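Local coordinates for oxidoreductase, 2OG-Fe(II) oxygenase family (Burkholderia pseudomallei, PDB 6N1F), which binds an iron ion and is probably an oxidoreductase of the 2-oxoglutarate and Fe(II)-dependent oxygenase family, at residues Ala56-Ala59 and His60-Ala63; Ala194-Tyr197 and Gly198-Ile201. All blocks are in the same frame, centred on the assembly; numbering follows the deposited sequence.

Interaction 1: Ala56-Ala59 and His60-Ala63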
loop_
_atom_site.group_PDB
_atom_site.type_symbol
_atom_site.label_atom_id
_atom_site.label_comp_id
_atom_site.label_asym_id
_atom_site.label_seq_id
_atom_site.Cartn_x
_atom_site.Cartn_y
_atom_site.Cartn_z
ATOM N N ALA A 56 -8.450 6.695 7.750
ATOM C CA ALA A 56 -7.915 5.425 8.243
ATOM C C ALA A 56 -6.856 5.620 9.326
ATOM O O ALA A 56 -6.791 4.836 10.284
ATOM C CB ALA A 56 -7.329 4.614 7.088
ATOM N N PHE A 57 -5.992 6.623 9.167
ATOM C CA PHE A 57 -4.936 6.925 10.122
ATOM C C PHE A 57 -4.987 8.409 10.437
ATOM O O PHE A 57 -5.006 9.234 9.520
ATOM C CB PHE A 57 -3.577 6.559 9.555
ATOM C CG PHE A 57 -3.426 5.109 9.284
ATOM C CD1 PHE A 57 -2.902 4.269 10.255
ATOM C CD2 PHE A 57 -3.810 4.570 8.072
ATOM C CE1 PHE A 57 -2.758 2.914 10.017
ATOM C CE2 PHE A 57 -3.671 3.213 7.829
ATOM C CZ PHE A 57 -3.145 2.384 8.804
ATOM N N ASP A 58 -5.043 8.738 11.722
ATOM C CA ASP A 58 -5.149 10.127 12.126
ATOM C C ASP A 58 -3.859 10.858 11.760
ATOM O O ASP A 58 -2.833 10.238 11.465
ATOM C CB ASP A 58 -5.460 10.220 13.624
ATOM C CG ASP A 58 -6.838 9.643 13.977
ATOM O OD1 ASP A 58 -7.698 9.543 13.077
ATOM O OD2 ASP A 58 -7.072 9.295 15.157
ATOM N N ALA A 59 -3.927 12.193 11.722
ATOM C CA ALA A 59 -2.754 12.946 11.288
ATOM C C ALA A 59 -1.605 12.784 12.278
ATOM O O ALA A 59 -0.449 12.604 11.877
ATOM C CB ALA A 59 -3.101 14.423 11.098
ATOM N N HIS A 60 -1.899 12.833 13.582
ATOM C CA HIS A 60 -0.806 12.680 14.534
ATOM C C HIS A 60 -0.200 11.283 14.464
ATOM O O HIS A 60 0.982 11.121 14.760
ATOM C CB HIS A 60 -1.268 13.022 15.956
ATOM C CG HIS A 60 -2.173 12.002 16.562
ATOM N ND1 HIS A 60 -3.544 12.063 16.441
ATOM C CD2 HIS A 60 -1.904 10.903 17.309
ATOM C CE1 HIS A 60 -4.084 11.040 17.083
ATOM N NE2 HIS A 60 -3.113 10.324 17.622
ATOM N N GLU A 61 -0.979 10.281 14.048
ATOM C CA GLU A 61 -0.448 8.932 13.877
ATOM C C GLU A 61 0.469 8.850 12.665
ATOM O O GLU A 61 1.513 8.186 12.708
ATOM C CB GLU A 61 -1.594 7.934 13.732
ATOM C CG GLU A 61 -2.534 7.874 14.945
ATOM C CD GLU A 61 -3.682 6.897 14.743
ATOM O OE1 GLU A 61 -4.353 6.977 13.694
ATOM O OE2 GLU A 61 -3.898 6.027 15.617
ATOM N N LEU A 62 0.087 9.499 11.567
ATOM C CA LEU A 62 0.975 9.539 10.411
ATOM C C LEU A 62 2.245 10.300 10.741
ATOM O O LEU A 62 3.331 9.909 10.307
ATOM C CB LEU A 62 0.272 10.161 9.207
ATOM C CG LEU A 62 -0.807 9.235 8.643
ATOM C CD1 LEU A 62 -1.300 9.726 7.300
ATOM C CD2 LEU A 62 -0.304 7.794 8.546
ATOM N N ALA A 63 2.125 11.391 11.498
ATOM C CA ALA A 63 3.308 12.095 11.983
ATOM C C ALA A 63 4.241 11.157 12.748
ATOM O O ALA A 63 5.457 11.178 12.538
ATOM C CB ALA A 63 2.888 13.275 12.860
#
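Glu61 folds its carboxylate back over the start of its own helix, and OE1 accepts the backbone N-H of Asp58 at 2.7 Å (Asp58 N to Glu61 OE1) with an angle of 159° at the hydrogen. The oxygen uses its anti lone pair, the one turned away from OE2. Glu61 CG stands beside its own backbone N, anti to the carbonyl carbon (chi1 -61°), and from there the extended chain reaches back toward Asp58. In the same turn Asp58 O takes the N-H of Leu62 at 3.0 Å (Leu62 N to Asp58 O) and, weakly, that of Glu61, while Ala59 O receives Ala63 N at 2.9 Å. Asp58 is thus the N-cap of helix 59-70, and the side chain of the third residue after it grips the N-cap amide, the Glu half of a capping box; the Asp58 carboxylate itself makes no capping bond. One residue further out on each side, Phe57 CB rests on Leu62 CD2 at 3.6 Å as a hydrophobic staple, the two side chains crossing at about a right angle, and both also pack on Ile170 of strand 166-171. The two carboxylates come near each other, Asp58 OD2 lying 3.9 Å from Glu61 OE1. Arg121 and Arg122 of helix 120-130 form salt bridges with Asp58 OD2 and Glu61 OE2, respectively, which would offset the two negative charges.

Interaction 2: Ala194-Tyr197 and Gly198-Ile201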
loop_
_atom_site.group_PDB
_atom_site.type_symbol
_atom_site.label_atom_id
_atom_site.label_comp_id
_atom_site.label_asym_id
_atom_site.label_seq_id
_atom_site.Cartn_x
_atom_site.Cartn_y
_atom_site.Cartn_z
ATOM N N ALA A 194 -4.392 9.892 -8.077
ATOM C CA ALA A 194 -3.387 10.861 -7.665
ATOM C C ALA A 194 -3.457 11.020 -6.153
ATOM O O ALA A 194 -4.451 11.550 -5.647
ATOM C CB ALA A 194 -3.629 12.203 -8.347
ATOM N N PRO A 195 -2.477 10.578 -5.403
ATOM C CA PRO A 195 -2.640 10.570 -3.949
ATOM C C PRO A 195 -2.005 11.793 -3.333
ATOM O O PRO A 195 -1.020 12.316 -3.857
ATOM C CB PRO A 195 -1.919 9.284 -3.531
ATOM C CG PRO A 195 -0.777 9.216 -4.511
ATOM C CD PRO A 195 -1.250 9.876 -5.810
ATOM N N ALA A 196 -2.569 12.267 -2.234
ATOM C CA ALA A 196 -1.997 13.365 -1.480
ATOM C C ALA A 196 -1.556 12.847 -0.120
ATOM O O ALA A 196 -1.825 11.701 0.257
ATOM C CB ALA A 196 -3.002 14.516 -1.342
ATOM N N TYR A 197 -0.856 13.702 0.611
ATOM C CA TYR A 197 -0.421 13.340 1.952
ATOM C C TYR A 197 -1.600 12.854 2.774
ATOM O O TYR A 197 -2.665 13.473 2.780
ATOM C CB TYR A 197 0.231 14.534 2.657
ATOM C CG TYR A 197 0.677 14.163 4.056
ATOM C CD1 TYR A 197 1.839 13.442 4.253
ATOM C CD2 TYR A 197 -0.084 14.498 5.168
ATOM C CE1 TYR A 197 2.254 13.091 5.515
ATOM C CE2 TYR A 197 0.324 14.153 6.445
ATOM C CZ TYR A 197 1.495 13.444 6.607
ATOM O OH TYR A 197 1.913 13.084 7.859
ATOM N N GLY A 198 -1.412 11.745 3.475
ATOM C CA GLY A 198 -2.454 11.271 4.347
ATOM C C GLY A 198 -3.520 10.426 3.687
ATOM O O GLY A 198 -4.305 9.797 4.406
ATOM N N THR A 199 -3.595 10.391 2.354
ATOM C CA THR A 199 -4.529 9.472 1.727
ATOM C C THR A 199 -3.991 8.048 1.789
ATOM O O THR A 199 -2.798 7.805 1.976
ATOM C CB THR A 199 -4.813 9.831 0.258
ATOM O OG1 THR A 199 -3.629 9.644 -0.530
ATOM C CG2 THR A 199 -5.325 11.263 0.113
ATOM N N VAL A 200 -4.907 7.101 1.610
ATOM C CA VAL A 200 -4.639 5.676 1.720
ATOM C C VAL A 200 -5.348 4.990 0.562
ATOM O O VAL A 200 -6.555 5.176 0.366
ATOM C CB VAL A 200 -5.135 5.110 3.070
ATOM C CG1 VAL A 200 -4.947 3.612 3.125
ATOM C CG2 VAL A 200 -4.423 5.797 4.234
ATOM N N ILE A 201 -4.607 4.209 -0.211
ATOM C CA ILE A 201 -5.169 3.450 -1.318
ATOM C C ILE A 201 -5.272 1.999 -0.867
ATOM O O ILE A 201 -4.356 1.473 -0.223
ATOM C CB ILE A 201 -4.314 3.615 -2.599
ATOM C CG1 ILE A 201 -4.350 5.080 -3.058
ATOM C CG2 ILE A 201 -4.799 2.682 -3.748
ATOM C CD1 ILE A 201 -3.345 5.476 -4.179
#
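Pro195 CB lies against the Thr199 hydroxyl, 3.5 Å from Thr199 OG1. At 4.1 Å, Pro195 CB also meets Ile201 CD1, the end of that side chain. Next in line, Ala196 offers its carbonyl to two donors from one residue. Thr199 N reaches Ala196 O at 3.0 Å from above the carbonyl plane, 39° out of it, whereas Thr199 OG1 lies in that plane on a lone pair, 2.8 Å from Ala196 O. The hydroxyl gets there because OG1 sits between the backbone N and the carbonyl carbon of Thr199 (chi1 67°), which leaves the methyl CG2 4.3 Å from Ala196 CB. Tyr197 swings its ring out from the turn, with one face over Gly198 N, which is 3.2 Å from Tyr197 CG. Backbone hydrogen bonds tie both Gly198 and Thr199 to Gln171 of the adjoining strand 166-171. Closed by the bond from Thr199 N to Ala196 O, residues Ala196 to Thr199 form a type II beta turn, with Gly198 at its third position in the positive phi (84°) expected there, leading into strand 200-204 of the antiparallel sheet.

Overall arrangement
Interaction 1 comes first along the chain, where the loop after strand 48-51 enters helix 59-70; interaction 2 follows much later, at the entry to strand 200-204. Their centres are about 12 Å apart, and they touch directly: Leu62 CD1 lies 3.5 Å from Gly198 CA, and the Tyr197 hydroxyl packs near Leu62 CB. Strand 200-204 lies between strands 48-51 and 166-171 in a seven-stranded antiparallel sheet, consistent with the major sheet of the double-stranded beta-helix core of 2OG-Fe(II) oxygenases, with helix 59-70 probably packed on its outside. Interaction 2 is nearer the metal, the Ile201 side chain being about 10 Å from the bound iron.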